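Putative sortase (Streptococcus pneumoniae, PDB 2W1J) is a class C sortase, a transpeptidase that probably links pilin subunits covalently as the pilus fibre is assembled. Local coordinates at residues E70-D75 with K135-N140. Residues are numbered along the deposited sequence; the frame is centred on the assembly and turned at random.
Sequences EIPVID and KFYVHN
Glu70 and Tyr137 form an antiparallel hydrogen-bonded pair between strands 65-71 and 135-139, the two ends of the strand order, and so close the sortase beta-barrel. Glu70 N donates to Tyr137 O at 2.8 Å, nearly straight. Tyr137 N returns a bond of the same length to Glu70 O. The side chains of this pair share one face of the sheet. On that face Glu70 has CG anti to the backbone N (chi1 -177°) and an extended chain, which brings its carboxylate to the ring edge of His139. His139 NE2 donates to Glu70 OE1 at 2.8 Å. OE1 lies in the imidazole plane, but NE2 meets it on its anti side, 29° out of the carboxylate plane. The two planes are turned 43° apart. The bond restrains the rotation of the His139 ring, on which His68 stacks.

The tight part is the buried face. Ile71 and Phe136 run alongside each other into the interior, CG1 of Ile71 being 4.0 Å from CB of Phe136. Phe136 CG sits between the backbone N and the carbonyl carbon, and its ring leads away from Ile71 towards strand 170-178. Both residues touch Leu174 on that strand.

The loose part is at the exposed Pro72, where the chain leaves the strand for a 3-10 turn. CD of Pro72 meets the ring edge of Tyr137 at CD2, 3.9 Å away. Beyond it, direct backbone pairing gives way to one water, which accepts from Val73 N and donates to Lys135 O at 2.7 Å.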
ATOM      1  N   GLU A  70       0.320   8.017   4.025  1.00  4.82           N
ATOM      2  CA  GLU A  70       0.022   9.412   4.317  1.00  5.07           C
ATOM      3  C   GLU A  70       0.196  10.226   3.035  1.00  4.39           C
ATOM      4  O   GLU A  70       1.267  10.190   2.410  1.00  4.55           O
ATOM      5  CB  GLU A  70       0.988   9.907   5.399  1.00  5.11           C
ATOM      6  CG  GLU A  70       0.730  11.341   5.834  1.00  6.86           C
ATOM      7  CD  GLU A  70       1.839  11.914   6.698  1.00  9.15           C
ATOM      8  OE1 GLU A  70       2.872  11.237   6.902  1.00  8.11           O
ATOM      9  OE2 GLU A  70       1.668  13.060   7.164  1.00 12.28           O
ATOM     10  N   ILE A  71      -0.847  10.955   2.646  1.00  4.55           N
ATOM     11  CA  ILE A  71      -0.781  11.759   1.432  1.00  4.39           C
ATOM     12  C   ILE A  71      -1.228  13.169   1.816  1.00  4.77           C
ATOM     13  O   ILE A  71      -2.410  13.520   1.727  1.00  4.22           O
ATOM     14  CB  ILE A  71      -1.675  11.203   0.307  1.00  4.17           C
ATOM     15  CG1 ILE A  71      -1.604   9.669   0.226  1.00  4.52           C
ATOM     16  CG2 ILE A  71      -1.316  11.876  -1.019  1.00  4.60           C
ATOM     17  CD1 ILE A  71      -2.619   9.059  -0.729  1.00  6.81           C
ATOM     18  N   PRO A  72      -0.287  13.977   2.315  1.00  5.19           N
ATOM     19  CA  PRO A  72      -0.663  15.250   2.933  1.00  5.70           C
ATOM     20  C   PRO A  72      -1.468  16.177   2.020  1.00  5.37           C
ATOM     21  O   PRO A  72      -2.381  16.857   2.488  1.00  5.36           O
ATOM     22  CB  PRO A  72       0.695  15.863   3.293  1.00  6.44           C
ATOM     23  CG  PRO A  72       1.562  14.685   3.556  1.00  7.16           C
ATOM     24  CD  PRO A  72       1.134  13.660   2.539  1.00  6.30           C
ATOM     25  N   VAL A  73      -1.169  16.207   0.730  1.00  5.23           N
ATOM     26  CA  VAL A  73      -1.776  17.208  -0.136  1.00  6.49           C
ATOM     27  C   VAL A  73      -3.287  16.981  -0.293  1.00  6.15           C
ATOM     28  O   VAL A  73      -4.022  17.919  -0.594  1.00  7.20           O
ATOM     29  CB  VAL A  73      -1.032  17.290  -1.495  1.00  6.95           C
ATOM     30  CG1 VAL A  73      -1.243  16.030  -2.322  1.00  8.66           C
ATOM     31  CG2 VAL A  73      -1.412  18.540  -2.263  1.00  9.54           C
ATOM     32  N   ILE A  74      -3.758  15.750  -0.085  1.00  5.31           N
ATOM     33  CA  ILE A  74      -5.197  15.464  -0.092  1.00  5.67           C
ATOM     34  C   ILE A  74      -5.704  14.998   1.276  1.00  5.22           C
ATOM     35  O   ILE A  74      -6.787  14.418   1.390  1.00  5.47           O
ATOM     36  CB  ILE A  74      -5.587  14.439  -1.179  1.00  5.06           C
ATOM     37  CG1 ILE A  74      -4.748  13.162  -1.068  1.00  5.87           C
ATOM     38  CG2 ILE A  74      -5.451  15.070  -2.566  1.00  7.42           C
ATOM     39  CD1 ILE A  74      -5.252  12.033  -1.965  1.00  7.21           C
ATOM     40  N   ASP A  75      -4.944  15.289   2.325  1.00  5.05           N
ATOM     41  CA  ASP A  75      -5.404  15.018   3.688  1.00  5.67           C
ATOM     42  C   ASP A  75      -5.790  13.561   3.906  1.00  5.72           C
ATOM     43  O   ASP A  75      -6.806  13.269   4.554  1.00  6.50           O
ATOM     44  CB  ASP A  75      -6.575  15.936   4.056  1.00  6.34           C
ATOM     45  CG  ASP A  75      -6.216  17.392   3.909  1.00  8.13           C
ATOM     46  OD1 ASP A  75      -5.218  17.806   4.530  1.00 10.28           O
ATOM     47  OD2 ASP A  75      -6.896  18.107   3.147  1.00 12.41           O
ATOM     48  N   LYS A 135       3.984  14.328  -3.240  1.00  4.21           N
ATOM     49  CA  LYS A 135       4.642  13.358  -2.363  1.00  5.02           C
ATOM     50  C   LYS A 135       3.648  12.543  -1.544  1.00  4.57           C
ATOM     51  O   LYS A 135       2.549  13.000  -1.210  1.00  5.12           O
ATOM     52  CB  LYS A 135       5.650  14.062  -1.443  1.00  6.15           C
ATOM     53  CG  LYS A 135       6.832  14.671  -2.221  1.00  8.85           C
ATOM     54  CD  LYS A 135       7.853  15.319  -1.301  1.00 12.47           C
ATOM     55  CE  LYS A 135       8.934  16.035  -2.095  1.00 15.45           C
ATOM     56  NZ  LYS A 135       9.859  16.776  -1.201  1.00 20.18           N
ATOM     57  N   PHE A 136       4.037  11.312  -1.234  1.00  4.41           N
ATOM     58  CA  PHE A 136       3.326  10.535  -0.241  1.00  4.06           C
ATOM     59  C   PHE A 136       4.323   9.764   0.600  1.00  4.23           C
ATOM     60  O   PHE A 136       5.489   9.626   0.225  1.00  4.43           O
ATOM     61  CB  PHE A 136       2.211   9.664  -0.837  1.00  4.73           C
ATOM     62  CG  PHE A 136       2.673   8.598  -1.801  1.00  4.58           C
ATOM     63  CD1 PHE A 136       3.010   7.331  -1.345  1.00  5.15           C
ATOM     64  CD2 PHE A 136       2.691   8.839  -3.163  1.00  5.37           C
ATOM     65  CE1 PHE A 136       3.387   6.327  -2.240  1.00  4.36           C
ATOM     66  CE2 PHE A 136       3.063   7.834  -4.067  1.00  5.37           C
ATOM     67  CZ  PHE A 136       3.404   6.579  -3.602  1.00  5.11           C
ATOM     68  N   TYR A 137       3.873   9.303   1.759  1.00  4.05           N
ATOM     69  CA  TYR A 137       4.764   8.750   2.771  1.00  4.64           C
ATOM     70  C   TYR A 137       4.209   7.421   3.230  1.00  4.88           C
ATOM     71  O   TYR A 137       3.025   7.309   3.567  1.00  5.94           O
ATOM     72  CB  TYR A 137       4.924   9.726   3.948  1.00  5.04           C
ATOM     73  CG  TYR A 137       5.476  11.056   3.498  1.00  4.78           C
ATOM     74  CD1 TYR A 137       6.848  11.286   3.452  1.00  4.76           C
ATOM     75  CD2 TYR A 137       4.622  12.058   3.055  1.00  5.54           C
ATOM     76  CE1 TYR A 137       7.351  12.482   2.984  1.00  5.88           C
ATOM     77  CE2 TYR A 137       5.118  13.257   2.585  1.00  5.76           C
ATOM     78  CZ  TYR A 137       6.484  13.460   2.561  1.00  6.21           C
ATOM     79  OH  TYR A 137       7.005  14.643   2.099  1.00  7.82           O
ATOM     80  N   VAL A 138       5.062   6.410   3.226  1.00  4.82           N
ATOM     81  CA  VAL A 138       4.666   5.084   3.666  1.00  5.22           C
ATOM     82  C   VAL A 138       5.356   4.833   5.001  1.00  4.95           C
ATOM     83  O   VAL A 138       6.584   4.859   5.090  1.00  6.19           O
ATOM     84  CB  VAL A 138       5.069   4.014   2.630  1.00  5.61           C
ATOM     85  CG1 VAL A 138       4.719   2.608   3.139  1.00  8.12           C
ATOM     86  CG2 VAL A 138       4.392   4.296   1.288  1.00  7.99           C
ATOM     87  N   HIS A 139       4.555   4.641   6.044  1.00  4.97           N
ATOM     88  CA  HIS A 139       5.046   4.414   7.399  1.00  5.33           C
ATOM     89  C   HIS A 139       5.045   2.930   7.683  1.00  5.36           C
ATOM     90  O   HIS A 139       4.028   2.265   7.474  1.00  5.91           O
ATOM     91  CB  HIS A 139       4.112   5.072   8.418  1.00  5.28           C
ATOM     92  CG  HIS A 139       4.005   6.563   8.295  1.00  5.17           C
ATOM     93  ND1 HIS A 139       4.400   7.414   9.304  1.00  7.11           N
ATOM     94  CD2 HIS A 139       3.524   7.351   7.303  1.00  6.38           C
ATOM     95  CE1 HIS A 139       4.173   8.664   8.937  1.00  7.63           C
ATOM     96  NE2 HIS A 139       3.642   8.655   7.726  1.00  6.69           N
ATOM     97  N   ASN A 140       6.165   2.416   8.175  1.00  4.59           N
ATOM     98  CA  ASN A 140       6.216   1.034   8.637  1.00  4.53           C
ATOM     99  C   ASN A 140       6.836   0.984  10.031  1.00  4.33           C
ATOM    100  O   ASN A 140       7.122   2.036  10.605  1.00  4.55           O
ATOM    101  CB  ASN A 140       6.890   0.107   7.612  1.00  4.75           C
ATOM    102  CG  ASN A 140       8.349   0.445   7.384  1.00  4.77           C
ATOM    103  OD1 ASN A 140       9.063   0.827   8.312  1.00  4.62           O
ATOM    104  ND2 ASN A 140       8.804   0.283   6.151  1.00  5.20           N
TER
HETATM  105  O   HOH W   1       1.341  15.264  -0.376  1.00  5.05           O